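Molinate hydrolase (Gulosibacter molinativorax, PDB 4UB9) hydrolyses the thiocarbamate herbicide molinate, probably as a zinc-dependent amidohydrolase acting on a carbon-nitrogen bond other than a peptide bond. Local coordinates at residues V98-G103 with K124-A129; A374-P379 with P483-Y488; E149-A154 with I168-T173; I132-G137 with A162-R167. One frame throughout, in Å; residues are numbered along the deposited sequence.

Contact 1. Residues V98-G103 with K124-A129; sequences VHLLDG and KVIEEA
Leu100 and Leu101, in the loop that follows strand 97-98, lie against one side of helix 122-135, and no hydrogen bond crosses between the segments. The tight part is aliphatic. Leu100 straddles the helix surface: its CB rests 3.7 Å from CG2 of Ile126, while its CD2 reaches CB of Ala129, also at 3.7 Å. The Leu100 and Ile126 side chains lie nearly perpendicular, so the Leu100 CB methylene and CD1 methyl lie across the Ile126 CG2 methyl. Leu101 joins through its tip, CD2 standing 3.6 Å from CG1 of Val125. Val125 holds that methyl anti to its backbone N (chi1 170°), where it meets both the Leu101 tip and the Leu100 carbonyl O. The far side of the helix is polar: buried Glu127 pairs with Arg157, and the partly exposed Lys124, on the solvent side, forms a salt bridge with Asp496 of the second subunit. At the end of the loop, Asp102 N-caps helix 103-106, its OD1 bonded to Met105 N. Helix 148-159 packs on Ile126 through Pro150, Val151 and Ala154, Tyr114 of helix 111-118 touches Leu101 and Val125, and strand 167-170 supplies Ile168, which meets both Leu100 and Ile126.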
loop_
_atom_site.group_PDB
_atom_site.type_symbol
_atom_site.label_atom_id
_atom_site.label_comp_id
_atom_site.label_asym_id
_atom_site.label_seq_id
_atom_site.Cartn_x
_atom_site.Cartn_y
_atom_site.Cartn_z
ATOM N N VAL A 98 -23.624 4.613 21.084
ATOM C CA VAL A 98 -23.786 4.723 19.640
ATOM C C VAL A 98 -22.886 5.799 19.038
ATOM O O VAL A 98 -22.269 6.592 19.741
ATOM C CB VAL A 98 -25.245 5.086 19.240
ATOM C CG1 VAL A 98 -26.217 4.121 19.867
ATOM C CG2 VAL A 98 -25.573 6.518 19.635
ATOM N N HIS A 99 -22.850 5.829 17.713
ATOM C CA HIS A 99 -22.167 6.884 16.965
ATOM C C HIS A 99 -23.076 7.356 15.838
ATOM O O HIS A 99 -23.296 6.664 14.839
ATOM C CB HIS A 99 -20.852 6.384 16.431
ATOM C CG HIS A 99 -19.935 5.908 17.507
ATOM N ND1 HIS A 99 -19.490 4.608 17.599
ATOM C CD2 HIS A 99 -19.386 6.558 18.554
ATOM C CE1 HIS A 99 -18.720 4.472 18.662
ATOM N NE2 HIS A 99 -18.627 5.644 19.251
ATOM N N LEU A 100 -23.574 8.567 16.009
ATOM C CA LEU A 100 -24.562 9.145 15.125
ATOM C C LEU A 100 -23.977 9.704 13.808
ATOM O O LEU A 100 -24.724 9.935 12.850
ATOM C CB LEU A 100 -25.375 10.207 15.867
ATOM C CG LEU A 100 -26.118 9.590 17.085
ATOM C CD1 LEU A 100 -26.829 10.644 17.912
ATOM C CD2 LEU A 100 -27.148 8.519 16.676
ATOM N N LEU A 101 -22.657 9.935 13.785
ATOM C CA LEU A 101 -21.867 9.870 12.550
ATOM C C LEU A 101 -21.126 8.550 12.656
ATOM O O LEU A 101 -20.457 8.289 13.661
ATOM C CB LEU A 101 -20.874 11.018 12.435
ATOM C CG LEU A 101 -21.445 12.422 12.199
ATOM C CD1 LEU A 101 -20.340 13.460 12.018
ATOM C CD2 LEU A 101 -22.335 12.435 10.973
ATOM N N ASP A 102 -21.228 7.713 11.633
ATOM C CA ASP A 102 -20.894 6.279 11.760
ATOM C C ASP A 102 -19.408 5.991 11.840
ATOM O O ASP A 102 -18.715 5.833 10.849
ATOM C CB ASP A 102 -21.494 5.482 10.595
ATOM C CG ASP A 102 -21.412 3.982 10.806
ATOM O OD1 ASP A 102 -20.599 3.498 11.646
ATOM O OD2 ASP A 102 -22.219 3.291 10.168
ATOM N N GLY A 103 -18.925 5.851 13.053
ATOM C CA GLY A 103 -17.492 5.695 13.287
ATOM C C GLY A 103 -16.932 4.333 12.960
ATOM O O GLY A 103 -15.757 4.207 12.539
ATOM N N LYS A 124 -27.901 17.100 10.305
ATOM C CA LYS A 124 -29.086 16.361 9.797
ATOM C C LYS A 124 -28.832 14.884 9.705
ATOM O O LYS A 124 -29.732 14.083 9.901
ATOM C CB LYS A 124 -29.501 16.875 8.441
ATOM C CG LYS A 124 -30.175 18.220 8.523
ATOM C CD LYS A 124 -30.617 18.737 7.168
ATOM C CE LYS A 124 -31.350 20.045 7.364
ATOM N NZ LYS A 124 -31.281 20.893 6.152
ATOM N N VAL A 125 -27.592 14.521 9.392
ATOM C CA VAL A 125 -27.211 13.117 9.392
ATOM C C VAL A 125 -27.426 12.560 10.808
ATOM O O VAL A 125 -27.913 11.443 11.012
ATOM C CB VAL A 125 -25.743 12.924 9.006
ATOM C CG1 VAL A 125 -25.280 11.483 9.231
ATOM C CG2 VAL A 125 -25.542 13.329 7.572
ATOM N N ILE A 126 -27.014 13.348 11.791
ATOM C CA ILE A 126 -27.088 12.929 13.173
ATOM C C ILE A 126 -28.561 12.801 13.592
ATOM O O ILE A 126 -28.957 11.847 14.247
ATOM C CB ILE A 126 -26.327 13.901 14.080
ATOM C CG1 ILE A 126 -24.829 13.706 13.875
ATOM C CG2 ILE A 126 -26.669 13.660 15.553
ATOM C CD1 ILE A 126 -23.969 14.748 14.552
ATOM N N GLU A 127 -29.374 13.774 13.201
ATOM C CA GLU A 127 -30.838 13.712 13.489
ATOM C C GLU A 127 -31.481 12.498 12.845
ATOM O O GLU A 127 -32.193 11.746 13.507
ATOM C CB GLU A 127 -31.552 14.979 13.072
ATOM C CG GLU A 127 -31.161 16.142 13.975
ATOM C CD GLU A 127 -31.520 17.517 13.421
ATOM O OE1 GLU A 127 -32.177 17.584 12.354
ATOM O OE2 GLU A 127 -31.140 18.531 14.065
ATOM N N GLU A 128 -31.183 12.278 11.584
ATOM C CA GLU A 128 -31.663 11.061 10.873
ATOM C C GLU A 128 -31.299 9.780 11.661
ATOM O O GLU A 128 -32.126 8.884 11.846
ATOM C CB GLU A 128 -31.073 10.964 9.464
ATOM C CG GLU A 128 -31.455 9.713 8.679
ATOM C CD GLU A 128 -30.749 9.572 7.332
ATOM O OE1 GLU A 128 -29.601 10.048 7.217
ATOM O OE2 GLU A 128 -31.317 8.985 6.375
ATOM N N ALA A 129 -30.044 9.701 12.134
ATOM C CA ALA A 129 -29.592 8.510 12.868
ATOM C C ALA A 129 -30.330 8.369 14.208
ATOM O O ALA A 129 -30.680 7.261 14.629
ATOM C CB ALA A 129 -28.107 8.556 13.105
#

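Contact 2. Residues A374-P379 with P483-Y488; sequences AGCTDP and PLVTAY
This is a loop-to-loop contact in which the C-terminal tail packs on the loop between strand 368-370 and helix 379-383 of the amidohydrolase TIM-barrel domain. Neither segment is regular apart from Pro379, which opens the helix, and their touching parts run 32° apart, so the tail follows the loop obliquely. No hydrogen bond joins the two; the contact is mostly apolar, apart from Pro379 CD lying against the carbonyl O of Val485 at 3.0 Å. At the buried end Cys376 holds SG anti to its backbone N, aiming the sulfur at the tail, where it lies 3.9 Å from CG2 of Thr486. Val485 inserts CG2 between the sulfur and the proline ring, with Pro379 CD 3.9 Å from that methyl. The chi1 of Val485, -1°, is nearly eclipsed, an unfavourable torsion. Polar groups are held from outside: Asp378 caps the following helix through Asp380 N and pairs with Arg490, while Glu128 binds the hydroxyl of Thr486 and the amides of Leu484 and Val485, tying the tail to helix 122-135. Thr377 turns its CB away from the tail, its hydroxyl bonding to Asp102. At the more open end Tyr488 is fixed at its tip by a hydrogen bond between OH and Asp380, and Tyr488 also packs on Thr199 of the second subunit. The proline ring and the tyrosine run antiparallel to one another, with a CH-pi contact: Pro379 CB sits 3.6 Å from the centroid of the Tyr488 ring, only 14° off its normal.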
loop_
_atom_site.group_PDB
_atom_site.type_symbol
_atom_site.label_atom_id
_atom_site.label_comp_id
_atom_site.label_asym_id
_atom_site.label_seq_id
_atom_site.Cartn_x
_atom_site.Cartn_y
_atom_site.Cartn_z
ATOM N N ALA A 374 -22.851 1.254 17.431
ATOM C CA ALA A 374 -23.595 1.202 16.169
ATOM C C ALA A 374 -23.815 2.546 15.559
ATOM O O ALA A 374 -23.876 3.577 16.252
ATOM C CB ALA A 374 -24.916 0.497 16.351
ATOM N N GLY A 375 -23.954 2.530 14.251
ATOM C CA GLY A 375 -24.183 3.755 13.470
ATOM C C GLY A 375 -25.101 3.497 12.303
ATOM O O GLY A 375 -25.395 2.375 11.959
ATOM N N CYS A 376 -25.572 4.566 11.703
ATOM C CA CYS A 376 -26.407 4.464 10.517
ATOM C C CYS A 376 -25.496 4.410 9.296
ATOM O O CYS A 376 -25.060 5.421 8.726
ATOM C CB CYS A 376 -27.414 5.601 10.460
ATOM S SG CYS A 376 -28.318 5.595 8.901
ATOM N N THR A 377 -25.228 3.189 8.884
ATOM C CA THR A 377 -24.230 2.901 7.871
ATOM C C THR A 377 -24.680 3.263 6.468
ATOM O O THR A 377 -25.812 3.035 6.074
ATOM C CB THR A 377 -23.854 1.404 7.897
ATOM O OG1 THR A 377 -23.558 1.053 9.248
ATOM C CG2 THR A 377 -22.615 1.117 7.029
ATOM N N ASP A 378 -23.763 3.852 5.713
ATOM C CA ASP A 378 -24.088 4.304 4.364
ATOM C C ASP A 378 -24.580 3.129 3.519
ATOM O O ASP A 378 -23.932 2.077 3.488
ATOM C CB ASP A 378 -22.866 4.943 3.701
ATOM C CG ASP A 378 -23.213 5.688 2.428
ATOM O OD1 ASP A 378 -23.273 5.037 1.363
ATOM O OD2 ASP A 378 -23.391 6.917 2.483
ATOM N N PRO A 379 -25.670 3.321 2.777
ATOM C CA PRO A 379 -26.224 2.216 1.954
ATOM C C PRO A 379 -25.309 1.695 0.892
ATOM O O PRO A 379 -25.324 0.511 0.615
ATOM C CB PRO A 379 -27.444 2.823 1.315
ATOM C CG PRO A 379 -27.316 4.303 1.493
ATOM C CD PRO A 379 -26.508 4.520 2.732
ATOM N N PRO A 483 -35.186 11.112 4.586
ATOM C CA PRO A 483 -34.016 10.320 4.324
ATOM C C PRO A 483 -32.912 11.139 3.701
ATOM O O PRO A 483 -33.145 11.897 2.761
ATOM C CB PRO A 483 -34.528 9.233 3.361
ATOM C CG PRO A 483 -35.986 9.076 3.732
ATOM C CD PRO A 483 -36.420 10.474 4.093
ATOM N N LEU A 484 -31.722 10.968 4.255
ATOM C CA LEU A 484 -30.553 11.702 3.812
ATOM C C LEU A 484 -29.481 10.679 3.474
ATOM O O LEU A 484 -29.260 10.382 2.294
ATOM C CB LEU A 484 -30.116 12.696 4.881
ATOM C CG LEU A 484 -28.954 13.609 4.525
ATOM C CD1 LEU A 484 -29.194 14.378 3.230
ATOM C CD2 LEU A 484 -28.718 14.578 5.669
ATOM N N VAL A 485 -28.842 10.083 4.484
ATOM C CA VAL A 485 -27.902 8.997 4.157
ATOM C C VAL A 485 -28.640 7.761 3.687
ATOM O O VAL A 485 -28.154 7.047 2.814
ATOM C CB VAL A 485 -26.764 8.712 5.194
ATOM C CG1 VAL A 485 -26.794 9.619 6.380
ATOM C CG2 VAL A 485 -26.649 7.261 5.560
ATOM N N THR A 486 -29.836 7.540 4.227
ATOM C CA THR A 486 -30.637 6.367 3.814
ATOM C C THR A 486 -31.377 6.540 2.501
ATOM O O THR A 486 -31.920 5.589 1.994
ATOM C CB THR A 486 -31.656 5.918 4.878
ATOM O OG1 THR A 486 -32.516 7.014 5.209
ATOM C CG2 THR A 486 -30.921 5.413 6.070
ATOM N N ALA A 487 -31.412 7.752 1.972
ATOM C CA ALA A 487 -31.962 7.957 0.610
ATOM C C ALA A 487 -31.260 7.063 -0.383
ATOM O O ALA A 487 -30.054 7.115 -0.549
ATOM C CB ALA A 487 -31.862 9.415 0.178
ATOM N N TYR A 488 -32.042 6.242 -1.057
ATOM C CA TYR A 488 -31.499 5.228 -1.934
ATOM C C TYR A 488 -32.567 4.714 -2.883
ATOM O O TYR A 488 -33.698 4.527 -2.485
ATOM C CB TYR A 488 -30.974 4.064 -1.106
ATOM C CG TYR A 488 -29.725 3.405 -1.644
ATOM C CD1 TYR A 488 -28.539 4.142 -1.797
ATOM C CD2 TYR A 488 -29.705 2.058 -1.976
ATOM C CE1 TYR A 488 -27.387 3.558 -2.285
ATOM C CE2 TYR A 488 -28.556 1.466 -2.466
ATOM C CZ TYR A 488 -27.396 2.224 -2.612
ATOM O OH TYR A 488 -26.222 1.653 -3.053
#

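Contact 3. Residues E149-A154 with I168-T173; sequences EPVTIA and IFFAGT
One face of the Phe170 ring is occupied by Val151, whose CG1 stands 3.6 Å from the ring centroid and 10° off the normal, a CH-pi contact placed almost centrally. The other valine methyl, CG2, lies toward the root of the ring, 3.9 Å from Phe170 CD2. At the far end, Thr152 OG1 approaches Phe170 CZ obliquely at 3.3 Å; this is a van der Waals approach, and the hydroxyl's hydrogen bond goes to the carbonyl O of Leu148, one helical turn earlier. Phe170 and Val151 both use a crowded first torsion, with CG of Phe170 (chi1 63°) and CG1 of Val151 each lying between backbone N and carbonyl carbon. Phe170 thereby projects its ring from the strand onto the helix, and Val151 presents a methyl to it. Leu148 and Arg155 of the same helix also touch this ring. An alanine in place of Phe170 would remove the whole ring and would probably leave Val151 CG1 and Thr152 without their main partner across the interface. Two residues back along the strand, Ile168 points to the same side and meets the helix more loosely, its CG2 4.4 Å from Val151 CG2, while Phe169 between them points away. Helix 148-159 and strand 167-170 approach to 9.1 Å between the axes of their short segments, with N-to-C directions 149° apart. Strand 138-143, the helix and strand 167-170, with the two strands parallel, form a beta-alpha-beta unit, the repeating element of the TIM barrel.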
loop_
_atom_site.group_PDB
_atom_site.type_symbol
_atom_site.label_atom_id
_atom_site.label_comp_id
_atom_site.label_asym_id
_atom_site.label_seq_id
_atom_site.Cartn_x
_atom_site.Cartn_y
_atom_site.Cartn_z
ATOM N N GLU A 149 -19.306 19.952 17.132
ATOM C CA GLU A 149 -20.187 20.981 16.599
ATOM C C GLU A 149 -21.560 20.418 16.138
ATOM O O GLU A 149 -22.590 20.867 16.624
ATOM C CB GLU A 149 -19.475 21.806 15.505
ATOM C CG GLU A 149 -20.330 22.888 14.832
ATOM C CD GLU A 149 -19.653 23.519 13.601
ATOM O OE1 GLU A 149 -18.632 24.206 13.783
ATOM O OE2 GLU A 149 -20.130 23.347 12.458
ATOM N N PRO A 150 -21.581 19.454 15.218
ATOM C CA PRO A 150 -22.891 19.020 14.717
ATOM C C PRO A 150 -23.684 18.207 15.714
ATOM O O PRO A 150 -24.895 18.262 15.685
ATOM C CB PRO A 150 -22.548 18.156 13.511
ATOM C CG PRO A 150 -21.119 17.799 13.658
ATOM C CD PRO A 150 -20.477 18.906 14.419
ATOM N N VAL A 151 -23.015 17.477 16.596
ATOM C CA VAL A 151 -23.749 16.733 17.597
ATOM C C VAL A 151 -24.404 17.668 18.613
ATOM O O VAL A 151 -25.499 17.414 19.092
ATOM C CB VAL A 151 -22.895 15.668 18.280
ATOM C CG1 VAL A 151 -22.025 16.241 19.375
ATOM C CG2 VAL A 151 -23.782 14.563 18.861
ATOM N N THR A 152 -23.744 18.776 18.912
ATOM C CA THR A 152 -24.317 19.815 19.778
ATOM C C THR A 152 -25.559 20.429 19.138
ATOM O O THR A 152 -26.642 20.470 19.722
ATOM C CB THR A 152 -23.306 20.955 20.035
ATOM O OG1 THR A 152 -22.180 20.422 20.707
ATOM C CG2 THR A 152 -23.898 22.062 20.898
ATOM N N ILE A 153 -25.406 20.877 17.901
ATOM C CA ILE A 153 -26.542 21.408 17.120
ATOM C C ILE A 153 -27.757 20.463 17.153
ATOM O O ILE A 153 -28.892 20.880 17.363
ATOM C CB ILE A 153 -26.160 21.664 15.666
ATOM C CG1 ILE A 153 -25.211 22.864 15.619
ATOM C CG2 ILE A 153 -27.393 21.951 14.817
ATOM C CD1 ILE A 153 -24.528 23.105 14.288
ATOM N N ALA A 154 -27.481 19.189 16.921
ATOM C CA ALA A 154 -28.526 18.172 16.765
ATOM C C ALA A 154 -29.204 17.866 18.091
ATOM O O ALA A 154 -30.423 17.748 18.150
ATOM C CB ALA A 154 -27.966 16.894 16.179
ATOM N N ILE A 168 -30.516 12.845 22.815
ATOM C CA ILE A 168 -29.093 12.643 22.735
ATOM C C ILE A 168 -28.358 13.231 23.909
ATOM O O ILE A 168 -28.587 14.361 24.309
ATOM C CB ILE A 168 -28.524 13.325 21.504
ATOM C CG1 ILE A 168 -29.169 12.780 20.250
ATOM C CG2 ILE A 168 -27.010 13.091 21.417
ATOM C CD1 ILE A 168 -28.791 13.560 19.009
ATOM N N PHE A 169 -27.436 12.443 24.418
ATOM C CA PHE A 169 -26.360 12.934 25.276
ATOM C C PHE A 169 -25.027 12.493 24.696
ATOM O O PHE A 169 -24.902 11.382 24.216
ATOM C CB PHE A 169 -26.523 12.415 26.698
ATOM C CG PHE A 169 -27.808 12.825 27.311
ATOM C CD1 PHE A 169 -28.046 14.149 27.663
ATOM C CD2 PHE A 169 -28.824 11.868 27.514
ATOM C CE1 PHE A 169 -29.273 14.552 28.215
ATOM C CE2 PHE A 169 -30.042 12.259 28.045
ATOM C CZ PHE A 169 -30.270 13.600 28.408
ATOM N N PHE A 170 -24.024 13.368 24.776
ATOM C CA PHE A 170 -22.768 13.084 24.108
ATOM C C PHE A 170 -21.477 13.377 24.884
ATOM O O PHE A 170 -21.450 14.172 25.804
ATOM C CB PHE A 170 -22.763 13.769 22.766
ATOM C CG PHE A 170 -22.822 15.242 22.847
ATOM C CD1 PHE A 170 -21.705 15.966 23.226
ATOM C CD2 PHE A 170 -23.961 15.916 22.497
ATOM C CE1 PHE A 170 -21.760 17.355 23.279
ATOM C CE2 PHE A 170 -24.026 17.296 22.540
ATOM C CZ PHE A 170 -22.930 18.028 22.923
ATOM N N ALA A 171 -20.424 12.681 24.485
ATOM C CA ALA A 171 -19.054 12.929 24.953
ATOM C C ALA A 171 -18.315 13.940 24.125
ATOM O O ALA A 171 -17.319 14.506 24.569
ATOM C CB ALA A 171 -18.238 11.648 24.911
ATOM N N GLY A 172 -18.727 14.069 22.881
ATOM C CA GLY A 172 -17.926 14.744 21.842
ATOM C C GLY A 172 -16.882 13.766 21.339
ATOM O O GLY A 172 -17.198 12.662 20.888
ATOM N N THR A 173 -15.621 14.120 21.506
ATOM C CA THR A 173 -14.534 13.228 21.051
ATOM C C THR A 173 -14.021 12.325 22.164
ATOM O O THR A 173 -14.452 12.381 23.296
ATOM C CB THR A 173 -13.371 14.005 20.446
ATOM O OG1 THR A 173 -12.494 13.107 19.765
ATOM C CG2 THR A 173 -12.596 14.763 21.512
#

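Contact 4. Residues I132-G137 with A162-R167; sequences IALRGG and AAEGAR
Leu134, near the end of helix 122-135, provides most of the helix side of this contact. Its CG is anti to the backbone N (chi1 -172°), which directs CD2 over the segment 162-167. Leu134 CD2 lies 3.6 Å from Glu164 OE1, and Leu134 CD2 is 3.8 Å from Gly165 C. Closer to the helix, Leu134 CB meets the backbone N of Ala166 at 3.8 Å. More loosely, Ala133 CB comes only to 4.4 Å from Ala166 CB. What positions OE1 is the bend of the Glu164 side chain at chi2 (70°), which lets Glu164 OE1 accept a 3.0 Å hydrogen bond from Gly165 N through its anti lone pair. That bond is bent, with an N-H...O angle of 137°. In the next shell, Arg472 forms a salt bridge with the other carboxylate oxygen, OE2, and Gln131 binds the carbonyl of Glu164. An alanine at Glu164 would lose both carboxylate links and would probably leave the backbone at Gly165 and the Leu134 methyl less firmly held. Farther out, a Schellman motif with Gly137 as its C-prime residue ends the helix. One leucine methyl, CD2, thus packs against a buried carboxylate whose charge is met by an arginine, and this pairing is likely to keep Glu164 ionised although it is buried beside Leu134, Leu479 and Leu481.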
loop_
_atom_site.group_PDB
_atom_site.type_symbol
_atom_site.label_atom_id
_atom_site.label_comp_id
_atom_site.label_asym_id
_atom_site.label_seq_id
_atom_site.Cartn_x
_atom_site.Cartn_y
_atom_site.Cartn_z
ATOM N N ILE A 132 -33.674 6.957 13.447
ATOM C CA ILE A 132 -33.580 5.535 13.216
ATOM C C ILE A 132 -33.467 4.745 14.522
ATOM O O ILE A 132 -33.980 3.650 14.639
ATOM C CB ILE A 132 -32.413 5.222 12.296
ATOM C CG1 ILE A 132 -32.786 5.687 10.892
ATOM C CG2 ILE A 132 -32.095 3.729 12.285
ATOM C CD1 ILE A 132 -31.686 5.522 9.878
ATOM N N ALA A 133 -32.825 5.324 15.522
ATOM C CA ALA A 133 -32.782 4.685 16.831
ATOM C C ALA A 133 -34.193 4.657 17.421
ATOM O O ALA A 133 -34.649 3.624 17.899
ATOM C CB ALA A 133 -31.834 5.411 17.754
ATOM N N LEU A 134 -34.857 5.806 17.330
ATOM C CA LEU A 134 -36.229 5.980 17.801
ATOM C C LEU A 134 -37.206 4.989 17.137
ATOM O O LEU A 134 -38.057 4.370 17.801
ATOM C CB LEU A 134 -36.697 7.389 17.564
ATOM C CG LEU A 134 -38.042 7.773 18.181
ATOM C CD1 LEU A 134 -38.104 7.478 19.664
ATOM C CD2 LEU A 134 -38.343 9.249 17.942
ATOM N N ARG A 135 -37.006 4.773 15.847
ATOM C CA ARG A 135 -37.756 3.759 15.096
ATOM C C ARG A 135 -37.629 2.356 15.679
ATOM O O ARG A 135 -38.547 1.573 15.620
ATOM C CB ARG A 135 -37.281 3.693 13.673
ATOM C CG ARG A 135 -38.215 2.933 12.762
ATOM C CD ARG A 135 -37.452 2.117 11.753
ATOM N NE ARG A 135 -37.140 2.898 10.581
ATOM C CZ ARG A 135 -36.025 2.792 9.839
ATOM N NH1 ARG A 135 -35.015 2.002 10.172
ATOM N NH2 ARG A 135 -35.900 3.535 8.744
ATOM N N GLY A 136 -36.485 2.050 16.266
ATOM C CA GLY A 136 -36.306 0.790 17.005
ATOM C C GLY A 136 -36.703 0.854 18.487
ATOM O O GLY A 136 -36.342 -0.016 19.275
ATOM N N GLY A 137 -37.410 1.895 18.881
ATOM C CA GLY A 137 -37.911 2.008 20.261
ATOM C C GLY A 137 -36.947 2.654 21.262
ATOM O O GLY A 137 -37.211 2.699 22.473
ATOM N N ALA A 162 -37.406 21.272 18.068
ATOM C CA ALA A 162 -37.240 21.675 16.654
ATOM C C ALA A 162 -37.047 20.510 15.676
ATOM O O ALA A 162 -37.209 20.663 14.464
ATOM C CB ALA A 162 -36.078 22.633 16.507
ATOM N N ALA A 163 -36.666 19.360 16.206
ATOM C CA ALA A 163 -36.430 18.200 15.361
ATOM C C ALA A 163 -36.782 16.921 16.081
ATOM O O ALA A 163 -36.722 16.819 17.300
ATOM C CB ALA A 163 -34.989 18.155 14.917
ATOM N N GLU A 164 -37.093 15.934 15.270
ATOM C CA GLU A 164 -37.490 14.623 15.736
ATOM C C GLU A 164 -36.283 13.695 15.999
ATOM O O GLU A 164 -35.255 13.782 15.341
ATOM C CB GLU A 164 -38.402 13.997 14.682
ATOM C CG GLU A 164 -38.862 12.575 14.966
ATOM C CD GLU A 164 -39.850 12.519 16.125
ATOM O OE1 GLU A 164 -39.414 12.633 17.291
ATOM O OE2 GLU A 164 -41.074 12.345 15.874
ATOM N N GLY A 165 -36.445 12.809 16.975
ATOM C CA GLY A 165 -35.464 11.758 17.246
ATOM C C GLY A 165 -35.330 11.362 18.696
ATOM O O GLY A 165 -35.789 12.041 19.581
ATOM N N ALA A 166 -34.631 10.278 18.930
ATOM C CA ALA A 166 -34.202 9.933 20.273
ATOM C C ALA A 166 -33.464 11.099 20.893
ATOM O O ALA A 166 -32.791 11.856 20.182
ATOM C CB ALA A 166 -33.293 8.707 20.259
ATOM N N ARG A 167 -33.608 11.287 22.210
ATOM C CA ARG A 167 -32.833 12.342 22.828
ATOM C C ARG A 167 -31.380 11.870 22.936
ATOM O O ARG A 167 -31.070 10.670 23.075
ATOM C CB ARG A 167 -33.384 12.845 24.146
ATOM C CG ARG A 167 -33.062 12.035 25.356
ATOM C CD ARG A 167 -33.583 12.721 26.621
ATOM N NE ARG A 167 -35.029 12.820 26.606
ATOM C CZ ARG A 167 -35.890 11.802 26.681
ATOM N NH1 ARG A 167 -35.485 10.545 26.833
ATOM N NH2 ARG A 167 -37.199 12.048 26.627
#

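All four contacts cluster in one part of the amidohydrolase fold, away from the zinc site. Helix 122-135 is shared by contacts 1 and 4 and touched by the other two: contact 1 uses its N-terminal half, contact 4 its C-terminal end, and their centres lie 11 Å apart. Contact 3 lies about 10 Å from contact 1, centre to centre, where helix 148-159 meets strand 167-170. Along the chain, contact 1 closes first, contacts 4 and 3 interleave, and contact 2 comes last, bringing in the C-terminal tail. Contact 2 touches contacts 1 and 4 but stays about 11 Å, nearest atoms, from contact 3. Consecutive barrel elements and the distant tail are therefore joined around a single helix.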